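PDB 1O1X: ribose-5-phosphate isomerase RpiB from Thermotoga maritima, which probably catalyses the interconversion of ribose 5-phosphate and ribulose 5-phosphate. Local coordinates for residues A[14-19]-A[68-73]; A[25-30]-A[41-46]; A[64-69]-A[91-96]; A[95-100]-A[115-120]; A[102-107]-A[133-138]. All blocks are in the same frame, centred on the assembly; numbering follows the deposited sequence.

Contact 1. Residues A[14-19]-A[68-73]; sequences KIAIAS and NEADFG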
# COMPACT_ATOMS: atom_id res chain seq x y z
N LYS A 14 22.04 2.20 18.00
CA LYS A 14 22.93 2.70 16.94
C LYS A 14 22.46 2.17 15.58
O LYS A 14 22.32 0.95 15.39
CB LYS A 14 24.38 2.32 17.18
CG LYS A 14 25.36 2.93 16.11
CD LYS A 14 26.81 2.69 16.45
CE LYS A 14 27.82 3.17 15.39
NZ LYS A 14 29.15 3.44 16.10
N ILE A 15 22.26 3.09 14.63
CA ILE A 15 21.77 2.76 13.30
C ILE A 15 22.85 3.00 12.25
O ILE A 15 23.49 4.04 12.27
CB ILE A 15 20.56 3.66 12.96
CG1 ILE A 15 19.43 3.53 14.01
CG2 ILE A 15 20.08 3.42 11.52
CD1 ILE A 15 18.92 2.21 14.36
N ALA A 16 23.05 2.04 11.36
CA ALA A 16 23.86 2.19 10.16
C ALA A 16 22.89 2.37 8.98
O ALA A 16 22.02 1.55 8.77
CB ALA A 16 24.68 0.97 9.95
N ILE A 17 23.04 3.45 8.23
CA ILE A 17 22.12 3.76 7.16
C ILE A 17 22.90 3.94 5.86
O ILE A 17 24.04 4.38 5.85
CB ILE A 17 21.27 5.00 7.51
CG1 ILE A 17 20.13 5.23 6.51
CG2 ILE A 17 22.14 6.30 7.62
CD1 ILE A 17 19.04 6.18 7.05
N ALA A 18 22.24 3.58 4.76
CA ALA A 18 22.78 3.78 3.43
C ALA A 18 21.67 3.75 2.38
O ALA A 18 20.62 3.16 2.58
CB ALA A 18 23.84 2.74 3.10
N SER A 19 21.96 4.40 1.27
CA SER A 19 21.07 4.43 0.11
C SER A 19 21.85 4.56 -1.20
O SER A 19 23.01 4.97 -1.21
CB SER A 19 20.12 5.60 0.23
OG SER A 19 20.74 6.83 -0.09
N ASN A 68 28.85 -6.37 14.61
CA ASN A 68 28.25 -5.80 15.81
C ASN A 68 28.67 -4.34 16.05
O ASN A 68 28.86 -3.95 17.19
CB ASN A 68 28.56 -6.66 17.04
CG ASN A 68 27.75 -6.24 18.27
OD1 ASN A 68 26.57 -5.86 18.18
ND2 ASN A 68 28.40 -6.30 19.43
N GLU A 69 28.84 -3.57 14.98
CA GLU A 69 29.14 -2.16 15.10
C GLU A 69 27.87 -1.30 15.07
O GLU A 69 27.93 -0.13 15.36
CB GLU A 69 30.12 -1.73 14.00
CG GLU A 69 31.55 -2.21 14.27
CD GLU A 69 32.13 -1.62 15.57
OE1 GLU A 69 32.00 -0.41 15.77
OE2 GLU A 69 32.64 -2.36 16.43
N ALA A 70 26.75 -1.86 14.69
CA ALA A 70 25.46 -1.17 14.78
C ALA A 70 24.44 -2.20 15.21
O ALA A 70 24.62 -3.40 15.02
CB ALA A 70 25.08 -0.52 13.44
N ASP A 71 23.37 -1.72 15.79
CA ASP A 71 22.28 -2.58 16.25
C ASP A 71 21.27 -2.89 15.15
O ASP A 71 20.79 -4.02 15.05
CB ASP A 71 21.59 -1.86 17.39
CG ASP A 71 22.52 -1.58 18.54
OD1 ASP A 71 23.15 -2.52 19.09
OD2 ASP A 71 22.70 -0.45 18.95
N PHE A 72 20.92 -1.87 14.35
CA PHE A 72 20.00 -2.02 13.22
C PHE A 72 20.55 -1.30 12.00
O PHE A 72 21.22 -0.26 12.12
CB PHE A 72 18.60 -1.44 13.50
CG PHE A 72 17.86 -2.16 14.56
CD1 PHE A 72 17.31 -3.40 14.32
CD2 PHE A 72 17.71 -1.59 15.83
CE1 PHE A 72 16.60 -4.05 15.31
CE2 PHE A 72 17.01 -2.24 16.83
CZ PHE A 72 16.47 -3.47 16.57
N GLY A 73 20.23 -1.83 10.82
CA GLY A 73 20.49 -1.15 9.57
C GLY A 73 19.21 -0.60 8.97
O GLY A 73 18.13 -1.07 9.22
O HOH W 1 29.69 0.84 16.77
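Lys14 and Asp71 meet through backbone and carboxylate. Asp71 OD2 accepts from Lys14 N at 2.9 Å, using the lone pair that points away from its other oxygen. Asp71 CG stands beside its own backbone N (chi1 -60°), where it lies close to Lys14 N. Asp71 N in turn donates to Lys14 O at 2.9 Å. The same oxygen takes a second, weak bond from Phe72 N. One step on, Ala16 N donates to Phe72 O at 3.0 Å. The CA-H groups of Ile15 and Gly73 add contacts to Phe72 O and Ala16 O.

Packing flanks this ladder. Ile15 CD1 touches Phe72 CB at 3.8 Å and lies at the edge of the ring, near its plane. On the other face of the sheet Ala16 CB meets Ala70 CB at 3.8 Å. Ser64 of helix 54-66 covers both alanines.

The Lys14 chain is extended, with CG anti to the backbone N (chi1 -176°). Its CD passes 3.2 Å from Glu69 O. A water accepts a hydrogen bond from Lys14 NZ and donates to Glu69 O and OE1. NZ also forms salt bridges with Glu40 and Glu42 of the next strand. An alanine here would probably leave those two carboxylates without their positive mate and the water without its donor.

The paired residues form parallel bridges, Ile15 with Phe72 and Ala16 with Gly73. They join neighbouring central strands of the five-stranded parallel sheet in this alpha/beta fold.

Contact 2. Residues A[25-30]-A[41-46]; sequences ELKEKV and VEDHGT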
# COMPACT_ATOMS: atom_id res chain seq x y z
N GLU A 25 17.28 11.36 -1.03
CA GLU A 25 16.49 12.37 -0.35
C GLU A 25 15.79 11.82 0.87
O GLU A 25 15.85 12.43 1.95
CB GLU A 25 15.48 12.96 -1.31
CG GLU A 25 14.64 14.09 -0.74
CD GLU A 25 13.50 14.46 -1.70
OE1 GLU A 25 13.80 14.88 -2.83
OE2 GLU A 25 12.31 14.22 -1.34
N LEU A 26 15.19 10.65 0.74
CA LEU A 26 14.49 10.06 1.87
C LEU A 26 15.52 9.62 2.92
O LEU A 26 15.26 9.73 4.11
CB LEU A 26 13.58 8.92 1.46
CG LEU A 26 12.76 8.29 2.59
CD1 LEU A 26 11.85 9.27 3.26
CD2 LEU A 26 11.96 7.11 2.12
N LYS A 27 16.67 9.10 2.47
CA LYS A 27 17.73 8.65 3.38
C LYS A 27 18.15 9.82 4.29
O LYS A 27 18.28 9.67 5.47
CB LYS A 27 18.93 8.11 2.60
CG LYS A 27 20.07 7.56 3.47
CD LYS A 27 21.18 8.52 3.76
CE LYS A 27 22.15 8.62 2.58
NZ LYS A 27 23.17 9.69 2.82
N GLU A 28 18.37 10.98 3.70
CA GLU A 28 18.70 12.19 4.42
C GLU A 28 17.63 12.59 5.44
O GLU A 28 17.95 12.95 6.58
CB GLU A 28 18.96 13.32 3.43
CG GLU A 28 20.22 13.12 2.58
CD GLU A 28 21.49 13.21 3.43
OE1 GLU A 28 21.77 14.31 3.93
OE2 GLU A 28 22.18 12.17 3.61
N LYS A 29 16.36 12.54 5.04
CA LYS A 29 15.27 12.87 5.94
C LYS A 29 15.17 11.89 7.11
O LYS A 29 15.00 12.29 8.23
CB LYS A 29 13.96 12.92 5.16
CG LYS A 29 13.90 14.12 4.23
CD LYS A 29 12.67 14.10 3.38
CE LYS A 29 12.52 15.43 2.64
NZ LYS A 29 11.51 15.28 1.55
N VAL A 30 15.35 10.62 6.85
CA VAL A 30 15.32 9.58 7.88
C VAL A 30 16.50 9.74 8.84
O VAL A 30 16.35 9.66 10.06
CB VAL A 30 15.26 8.18 7.27
CG1 VAL A 30 15.53 7.12 8.30
CG2 VAL A 30 13.87 7.95 6.62
N VAL A 41 23.66 7.70 14.51
CA VAL A 41 23.53 7.24 13.14
C VAL A 41 24.86 7.31 12.42
O VAL A 41 25.54 8.34 12.48
CB VAL A 41 22.50 8.08 12.33
CG1 VAL A 41 22.36 7.52 10.93
CG2 VAL A 41 21.14 8.11 12.99
N GLU A 42 25.28 6.20 11.81
CA GLU A 42 26.42 6.17 10.91
C GLU A 42 25.91 6.14 9.47
O GLU A 42 25.23 5.19 9.05
CB GLU A 42 27.36 4.99 11.18
CG GLU A 42 28.39 5.37 12.23
CD GLU A 42 29.32 4.22 12.69
OE1 GLU A 42 29.31 3.14 12.01
OE2 GLU A 42 30.03 4.43 13.74
N ASP A 43 26.23 7.18 8.72
CA ASP A 43 25.76 7.28 7.33
C ASP A 43 26.87 6.80 6.43
O ASP A 43 27.88 7.48 6.26
CB ASP A 43 25.39 8.73 7.05
CG ASP A 43 24.86 8.98 5.63
OD1 ASP A 43 24.70 8.04 4.81
OD2 ASP A 43 24.59 10.15 5.31
N HIS A 44 26.65 5.64 5.82
CA HIS A 44 27.57 5.01 4.88
C HIS A 44 27.42 5.52 3.43
O HIS A 44 28.14 5.06 2.55
CB HIS A 44 27.40 3.50 4.91
CG HIS A 44 27.77 2.89 6.21
ND1 HIS A 44 29.04 2.44 6.49
CD2 HIS A 44 27.03 2.67 7.32
CE1 HIS A 44 29.07 1.95 7.72
NE2 HIS A 44 27.86 2.09 8.25
N GLY A 45 26.57 6.52 3.21
CA GLY A 45 26.38 7.10 1.89
C GLY A 45 25.23 6.41 1.16
O GLY A 45 24.56 5.60 1.74
N THR A 46 25.00 6.73 -0.11
CA THR A 46 25.77 7.70 -0.87
C THR A 46 25.55 9.15 -0.39
O THR A 46 24.64 9.42 0.41
CB THR A 46 25.49 7.49 -2.37
OG1 THR A 46 26.40 8.29 -3.12
CG2 THR A 46 24.09 7.95 -2.78
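Lys27 NZ reaches from the helix to grip Asp43 on the strand. It bonds both carboxylate oxygens, OD2 at 2.9 Å and OD1 at 3.0 Å, each through the lone pair on the side of the other oxygen. The two side chains cross at about a right angle. A third bond from Lys27 NZ runs to Thr46 O at 2.8 Å, nearly along the C=O axis. The fourth partner comes from the same helix: Glu28 OE2 lies 2.8 Å from Lys27 NZ and is met nearly along its C-O bond. One ammonium group thus serves four oxygens.

The Lys27 chain starts with CG anti to the backbone N (chi1 -177°) and then bends at chi2 and chi3. Its CE comes within 3.4 Å of Thr46 O.

Asp43 OD1 also accepts from Gly45 N at 2.9 Å. This bond arrives from above the carboxylate plane and makes an Asx turn. The contact belongs to a beta-alpha-beta crossover, in which strand 14-18 passes through helix 24-36 to strand 40-43.

Glu28 OE2 and Asp43 OD2 are 3.6 Å apart. The lysine between these acids probably offsets their repulsion, and Lys31 makes a further salt bridge to Asp43 OD2. The network is likely to favour the charged forms of all these groups.

The peptide bond before Thr46 is cis. Gly45 has a positive phi, at which a CB would crowd the preceding carbonyl oxygen. Around the lysine the packing turns apolar: Ile17 of strand 14-18 and Leu76 touch its side chain, and Ile17 also packs on Val30 and Val41.

Contact 3. Residues A[64-69]-A[91-96]; sequences SILSNE and RGIRAA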
# COMPACT_ATOMS: atom_id res chain seq x y z
N SER A 64 28.59 -3.67 8.91
CA SER A 64 28.43 -3.02 10.19
C SER A 64 27.54 -3.84 11.16
O SER A 64 27.85 -3.98 12.35
CB SER A 64 27.93 -1.60 9.95
OG SER A 64 27.87 -0.93 11.18
N ILE A 65 26.48 -4.46 10.63
CA ILE A 65 25.62 -5.32 11.43
C ILE A 65 26.34 -6.62 11.82
O ILE A 65 26.33 -7.02 12.99
CB ILE A 65 24.32 -5.65 10.68
CG1 ILE A 65 23.44 -4.41 10.48
CG2 ILE A 65 23.55 -6.75 11.36
CD1 ILE A 65 23.11 -3.63 11.76
N LEU A 66 26.98 -7.27 10.86
CA LEU A 66 27.69 -8.53 11.13
C LEU A 66 28.87 -8.36 12.07
O LEU A 66 29.20 -9.29 12.81
CB LEU A 66 28.16 -9.20 9.83
CG LEU A 66 27.03 -9.64 8.90
CD1 LEU A 66 27.64 -10.31 7.69
CD2 LEU A 66 26.06 -10.60 9.57
N SER A 67 29.50 -7.21 12.06
CA SER A 67 30.62 -6.91 12.98
C SER A 67 30.15 -6.40 14.38
O SER A 67 30.96 -6.03 15.20
CB SER A 67 31.56 -5.89 12.36
OG SER A 67 30.93 -4.64 12.28
N ASN A 68 28.85 -6.37 14.61
CA ASN A 68 28.25 -5.80 15.81
C ASN A 68 28.67 -4.34 16.05
O ASN A 68 28.86 -3.95 17.19
CB ASN A 68 28.56 -6.66 17.04
CG ASN A 68 27.75 -6.24 18.27
OD1 ASN A 68 26.57 -5.86 18.18
ND2 ASN A 68 28.40 -6.30 19.43
N GLU A 69 28.84 -3.57 14.98
CA GLU A 69 29.14 -2.16 15.10
C GLU A 69 27.87 -1.30 15.07
O GLU A 69 27.93 -0.13 15.36
CB GLU A 69 30.12 -1.73 14.00
CG GLU A 69 31.55 -2.21 14.27
CD GLU A 69 32.13 -1.62 15.57
OE1 GLU A 69 32.00 -0.41 15.77
OE2 GLU A 69 32.64 -2.36 16.43
N ARG A 91 24.32 -14.54 5.37
CA ARG A 91 23.84 -15.24 6.55
C ARG A 91 23.93 -14.31 7.78
O ARG A 91 24.87 -13.53 7.95
CB ARG A 91 24.61 -16.56 6.76
CG ARG A 91 24.24 -17.66 5.70
CD ARG A 91 25.10 -18.94 5.82
NE ARG A 91 24.81 -19.72 7.03
CZ ARG A 91 25.51 -19.64 8.18
NH1 ARG A 91 26.56 -18.82 8.31
NH2 ARG A 91 25.15 -20.39 9.21
N GLY A 92 22.89 -14.36 8.60
CA GLY A 92 22.80 -13.49 9.75
C GLY A 92 22.06 -12.21 9.51
O GLY A 92 21.81 -11.49 10.47
N ILE A 93 21.78 -11.87 8.25
CA ILE A 93 21.07 -10.65 7.91
C ILE A 93 19.64 -10.97 7.60
O ILE A 93 19.35 -11.89 6.83
CB ILE A 93 21.74 -9.94 6.68
CG1 ILE A 93 23.18 -9.56 7.00
CG2 ILE A 93 20.88 -8.74 6.20
CD1 ILE A 93 23.36 -8.52 8.14
N ARG A 94 18.73 -10.23 8.22
CA ARG A 94 17.29 -10.35 7.94
C ARG A 94 16.79 -8.94 7.63
O ARG A 94 16.48 -8.15 8.50
CB ARG A 94 16.61 -11.03 9.12
CG ARG A 94 17.02 -12.51 9.30
CD ARG A 94 16.36 -13.21 10.48
NE ARG A 94 16.73 -12.52 11.69
CZ ARG A 94 17.89 -12.63 12.33
NH1 ARG A 94 18.81 -13.48 11.95
NH2 ARG A 94 18.13 -11.83 13.35
N ALA A 95 16.82 -8.62 6.33
CA ALA A 95 16.46 -7.32 5.82
C ALA A 95 15.02 -7.34 5.31
O ALA A 95 14.67 -8.12 4.39
CB ALA A 95 17.42 -6.92 4.71
N ALA A 96 14.20 -6.45 5.88
CA ALA A 96 12.75 -6.47 5.65
C ALA A 96 12.28 -5.20 4.95
O ALA A 96 12.34 -4.10 5.52
CB ALA A 96 12.00 -6.62 6.98
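Ile93 CD1 is the methyl on which the apolar contacts converge. It meets Ile65 CG2 at 3.7 Å and Leu66 CD2 at 3.7 Å. Ile65 CB and Leu66 CG also lie close to it, so the methyl sits against both branched side chains at the end of helix 54-66. The Ile93 side chain crosses that of Leu66 at about a right angle and that of Ile65 at a slant. Ile93 CG1 stands beside its own backbone N (chi1 -61°), which puts it 4.0 Å from Leu66 CD2. Ile115 of the neighbouring strand packs on Ile93 as well.

Contacts of side chain with backbone come next. Leu66 CD2 rests 3.6 Å from Arg91 O and 4.3 Å from Gly92 C. Gly92 has a positive phi (93°). A CB there would come tight against Leu66 CD2 and would also crowd the carbonyl oxygen before it.

Hydrogen bonds lie within the helix end rather than between the segments. Helix 54-66 closes in a Schellman motif at Asn68, whose phi is positive. Glu69 N bonds back to Ser64 O at 2.8 Å, and Asn68 N to Ile65 O at 3.1 Å. The loop 91-94 has its own polar partners. Asn114 bonds Gly92 O and Arg94 N, and Arg89 of the third subunit donates to Ile93 O.

No hydrogen bond or salt bridge spans the two segments. The helix end and the approach to strand 95-97 are therefore held to each other by methyl packing, with Ile93 buried and Leu66 at the exposed margin.

Contact 4. Residues A[95-100]-A[115-120]; sequences AALCLF and ILVLPG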
# COMPACT_ATOMS: atom_id res chain seq x y z
N ALA A 95 16.82 -8.62 6.33
CA ALA A 95 16.46 -7.32 5.82
C ALA A 95 15.02 -7.34 5.31
O ALA A 95 14.67 -8.12 4.39
CB ALA A 95 17.42 -6.92 4.71
N ALA A 96 14.20 -6.45 5.88
CA ALA A 96 12.75 -6.47 5.65
C ALA A 96 12.28 -5.20 4.95
O ALA A 96 12.34 -4.10 5.52
CB ALA A 96 12.00 -6.62 6.98
N LEU A 97 11.75 -5.37 3.75
CA LEU A 97 11.16 -4.30 2.94
C LEU A 97 9.75 -4.03 3.50
O LEU A 97 8.84 -4.87 3.39
CB LEU A 97 11.11 -4.77 1.48
CG LEU A 97 10.47 -3.85 0.44
CD1 LEU A 97 10.96 -2.46 0.57
CD2 LEU A 97 10.65 -4.38 -0.99
N CYS A 98 9.57 -2.87 4.13
CA CYS A 98 8.32 -2.53 4.80
C CYS A 98 7.73 -1.28 4.20
O CYS A 98 8.39 -0.23 4.14
CB CYS A 98 8.58 -2.32 6.29
SG CYS A 98 9.25 -3.76 7.17
N LEU A 99 6.48 -1.38 3.77
CA LEU A 99 5.79 -0.25 3.14
C LEU A 99 4.81 0.46 4.07
O LEU A 99 4.26 1.52 3.74
CB LEU A 99 5.06 -0.70 1.89
CG LEU A 99 5.84 -0.38 0.61
CD1 LEU A 99 7.17 -1.15 0.60
CD2 LEU A 99 4.98 -0.71 -0.63
N PHE A 100 4.51 -0.16 5.21
CA PHE A 100 3.67 0.46 6.24
C PHE A 100 4.04 -0.13 7.64
O PHE A 100 4.69 -1.19 7.71
CB PHE A 100 2.14 0.40 5.91
CG PHE A 100 1.60 -1.00 5.67
CD1 PHE A 100 1.66 -1.57 4.42
CD2 PHE A 100 1.01 -1.72 6.71
CE1 PHE A 100 1.16 -2.86 4.20
CE2 PHE A 100 0.51 -2.97 6.50
CZ PHE A 100 0.60 -3.55 5.27
N ILE A 115 17.68 -5.39 9.62
CA ILE A 115 17.74 -4.31 8.65
C ILE A 115 16.35 -4.00 8.14
O ILE A 115 15.61 -4.89 7.73
CB ILE A 115 18.70 -4.60 7.44
CG1 ILE A 115 20.14 -4.79 7.92
CG2 ILE A 115 18.62 -3.49 6.43
CD1 ILE A 115 21.14 -4.96 6.80
N LEU A 116 16.02 -2.72 8.19
CA LEU A 116 14.79 -2.18 7.63
C LEU A 116 15.10 -1.65 6.23
O LEU A 116 16.01 -0.87 6.05
CB LEU A 116 14.24 -1.05 8.50
CG LEU A 116 13.14 -0.16 7.91
CD1 LEU A 116 11.93 -1.01 7.67
CD2 LEU A 116 12.83 1.00 8.83
N VAL A 117 14.32 -2.06 5.25
CA VAL A 117 14.48 -1.56 3.91
C VAL A 117 13.25 -0.71 3.56
O VAL A 117 12.09 -1.16 3.72
CB VAL A 117 14.65 -2.73 2.88
CG1 VAL A 117 14.75 -2.19 1.46
CG2 VAL A 117 15.85 -3.61 3.23
N LEU A 118 13.52 0.46 3.02
CA LEU A 118 12.50 1.41 2.65
C LEU A 118 12.60 1.80 1.18
O LEU A 118 13.68 1.97 0.65
CB LEU A 118 12.63 2.69 3.48
CG LEU A 118 12.51 2.57 4.98
CD1 LEU A 118 12.95 3.86 5.66
CD2 LEU A 118 11.09 2.22 5.35
N PRO A 119 11.46 1.96 0.54
CA PRO A 119 11.40 2.45 -0.83
C PRO A 119 11.38 3.98 -0.97
O PRO A 119 10.31 4.64 -0.83
CB PRO A 119 10.11 1.88 -1.33
CG PRO A 119 9.25 1.86 -0.16
CD PRO A 119 10.12 1.65 1.05
N GLY A 120 12.52 4.53 -1.35
CA GLY A 120 12.75 5.97 -1.39
C GLY A 120 11.94 6.77 -2.35
O GLY A 120 11.79 7.95 -2.16
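Ala95 and Ile115 begin the tight part, with CB to CB at 3.8 Å. Three backbone bonds tie the strands. Ala96 N donates to Ile115 O at 2.8 Å. Val117 N reaches Ala96 O at 2.9 Å. Cys98 N bonds Val117 O at 3.1 Å.

Side chains fill both faces. On one, Ala95 CB touches Val117 CG2. Leu97 CG is anti to the backbone N (chi1 177°), and from there Leu97 CD1 meets Val117 CG1 at 3.9 Å. Helix 81-87 covers this face through Leu81, Met83 and Ala87. On the other, Leu116 CD1 packs 3.9 Å from Cys98 CB, beneath helices 101-109 and 125-137.

Beyond the strands the contact is looser. No backbone bond joins the segments past Cys98 N. Cys98 O is buried without a hydrogen-bond partner, with Leu118 CD2 at 3.8 Å and Pro119 CD at 4.0 Å. Leu99 is partly exposed and modelled in two conformers, so its touch on Pro119 is less certain. Met103 of the third subunit packs on Leu97.

Strand 95-97 is an outermost strand of the sheet within this chain. It is joined to strand 115-117 through helix 101-109, and the parallel pairing closes a beta-alpha-beta unit of the Rossmann-like fold of this family.

Contact 5. Residues A[102-107]-A[133-138]; sequences DMARLA and DTFLST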
# COMPACT_ATOMS: atom_id res chain seq x y z
N ASP A 102 2.76 -1.79 10.25
CA ASP A 102 2.51 -3.19 10.62
C ASP A 102 3.48 -4.17 9.99
O ASP A 102 3.78 -5.21 10.60
CB ASP A 102 1.10 -3.64 10.30
CG ASP A 102 0.09 -2.97 11.19
OD1 ASP A 102 -0.26 -1.80 10.90
OD2 ASP A 102 -0.35 -3.51 12.23
N MSE A 103 4.00 -3.86 8.81
CA MSE A 103 5.01 -4.72 8.25
C MSE A 103 6.30 -4.70 9.08
O MSE A 103 6.92 -5.76 9.29
CB MSE A 103 5.27 -4.38 6.78
CG MSE A 103 4.10 -4.72 5.90
SE MSE A 103 4.52 -4.45 3.98
CE MSE A 103 5.68 -5.98 3.68
N ALA A 104 6.71 -3.52 9.54
CA ALA A 104 7.87 -3.37 10.39
C ALA A 104 7.62 -4.06 11.72
O ALA A 104 8.54 -4.67 12.26
CB ALA A 104 8.22 -1.90 10.62
N ARG A 105 6.41 -3.93 12.26
CA ARG A 105 6.07 -4.62 13.49
C ARG A 105 6.30 -6.14 13.34
O ARG A 105 6.96 -6.75 14.14
CB ARG A 105 4.63 -4.31 13.92
CG ARG A 105 4.11 -5.14 15.10
CD ARG A 105 2.70 -4.80 15.48
NE ARG A 105 1.72 -5.10 14.42
CZ ARG A 105 1.19 -6.31 14.13
NH1 ARG A 105 1.55 -7.39 14.81
NH2 ARG A 105 0.28 -6.43 13.15
N LEU A 106 5.75 -6.74 12.29
CA LEU A 106 5.89 -8.16 12.07
C LEU A 106 7.32 -8.55 11.69
O LEU A 106 7.80 -9.58 12.11
CB LEU A 106 4.85 -8.65 11.05
CG LEU A 106 3.39 -8.68 11.55
CD1 LEU A 106 2.44 -9.00 10.46
CD2 LEU A 106 3.22 -9.66 12.68
N ALA A 107 8.02 -7.71 10.94
CA ALA A 107 9.41 -7.97 10.61
C ALA A 107 10.23 -8.19 11.90
O ALA A 107 11.09 -9.07 11.94
CB ALA A 107 10.00 -6.82 9.79
N ASP A 133 10.01 4.14 13.53
CA ASP A 133 9.68 4.14 14.95
C ASP A 133 9.17 2.75 15.38
O ASP A 133 9.55 2.24 16.44
CB ASP A 133 8.57 5.12 15.28
CG ASP A 133 9.01 6.59 15.25
OD1 ASP A 133 10.21 6.91 15.17
OD2 ASP A 133 8.13 7.47 15.33
N THR A 134 8.32 2.16 14.56
CA THR A 134 7.81 0.81 14.84
C THR A 134 8.92 -0.26 14.83
O THR A 134 9.01 -1.11 15.72
CB THR A 134 6.75 0.47 13.79
OG1 THR A 134 5.70 1.43 13.89
CG2 THR A 134 6.11 -0.88 14.06
N PHE A 135 9.78 -0.18 13.80
CA PHE A 135 10.90 -1.09 13.66
C PHE A 135 11.82 -1.04 14.88
O PHE A 135 12.24 -2.07 15.38
CB PHE A 135 11.70 -0.75 12.39
CG PHE A 135 12.62 -1.85 11.94
CD1 PHE A 135 12.13 -2.92 11.18
CD2 PHE A 135 13.97 -1.82 12.25
CE1 PHE A 135 13.00 -3.91 10.72
CE2 PHE A 135 14.83 -2.84 11.81
CZ PHE A 135 14.34 -3.87 11.06
N LEU A 136 12.13 0.16 15.35
CA LEU A 136 13.08 0.32 16.43
C LEU A 136 12.48 0.07 17.79
O LEU A 136 13.20 -0.07 18.78
CB LEU A 136 13.68 1.74 16.39
CG LEU A 136 14.53 2.05 15.17
CD1 LEU A 136 15.21 3.45 15.33
CD2 LEU A 136 15.54 1.02 14.94
N SER A 137 11.16 0.00 17.90
CA SER A 137 10.58 -0.13 19.20
C SER A 137 9.87 -1.45 19.42
O SER A 137 9.28 -1.66 20.46
CB SER A 137 9.68 1.09 19.48
OG SER A 137 8.60 1.04 18.61
N THR A 138 9.94 -2.38 18.47
CA THR A 138 9.26 -3.67 18.58
C THR A 138 10.24 -4.79 18.92
O THR A 138 11.23 -5.01 18.20
CB THR A 138 8.57 -4.01 17.26
OG1 THR A 138 7.61 -3.00 16.93
CG2 THR A 138 7.76 -5.34 17.34
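Phe135 turns the edge of its ring to helix 101-109. Ala104 CB and Ala107 CB both lie at that edge, near the ring plane. Ala107 CB is 4.3 Å from Phe135 CE1, and Ala104 CB is 4.1 Å from Phe135 CB. The ring of Phe72 meets that of Phe135 with the planes about 70° apart. The other flat group, the guanidinium of Arg105, has the Asp102 carboxylate at its edge and in plane. Arg105 NH2 bonds Asp102 OD2 at 3.1 Å in a salt bridge. Trp130 of the fourth subunit makes a cation-pi contact with this arginine.

Methyl groups of two threonines complete the interface. Thr134 CG2 touches Arg105 CB at 3.7 Å and Arg105 N at 3.6 Å. Thr138 CG2, anti to its own backbone N, lies 3.6 Å from Arg105 O. Thr138 OG1 turns back to Thr134 O at 2.6 Å, while Ser137 N reaches that oxygen from the opposite face of its plane. An alanine in place of Thr138 would probably open a gap beside Arg105 O and cost Thr134 O the hydroxyl donor.

No hydrogen bond crosses between the segments. The axes of the short segments 102-107 and 133-137 come within 8.0 Å and run 16° from parallel, a close approach at which the small Ala104 faces Phe135. Such side-by-side helices on one face of a parallel sheet are typical of a three-layer alpha/beta/alpha sandwich.

Overall arrangement
From the N terminus, contact 1 closes the first long loop by pairing strand 14-18 with strand 72-75. Contact 2 falls wholly within that loop and ties helix 24-36 to strand 40-43, the strand on the far side of 14-18. Contact 3 begins on residues 64-69, sharing 68-69 with the closing segment of contact 1, and links the end of helix 54-66 to the approach of strand 95-97. Contact 4 takes over at residues 95-96 and pairs that edge strand with 115-117, itself a neighbour of 72-75. Contact 5 crosses contact 4 along the chain. It joins helices 101-109 and 125-137 over the sheet. Contacts 3, 4 and 5 all touch the third subunit.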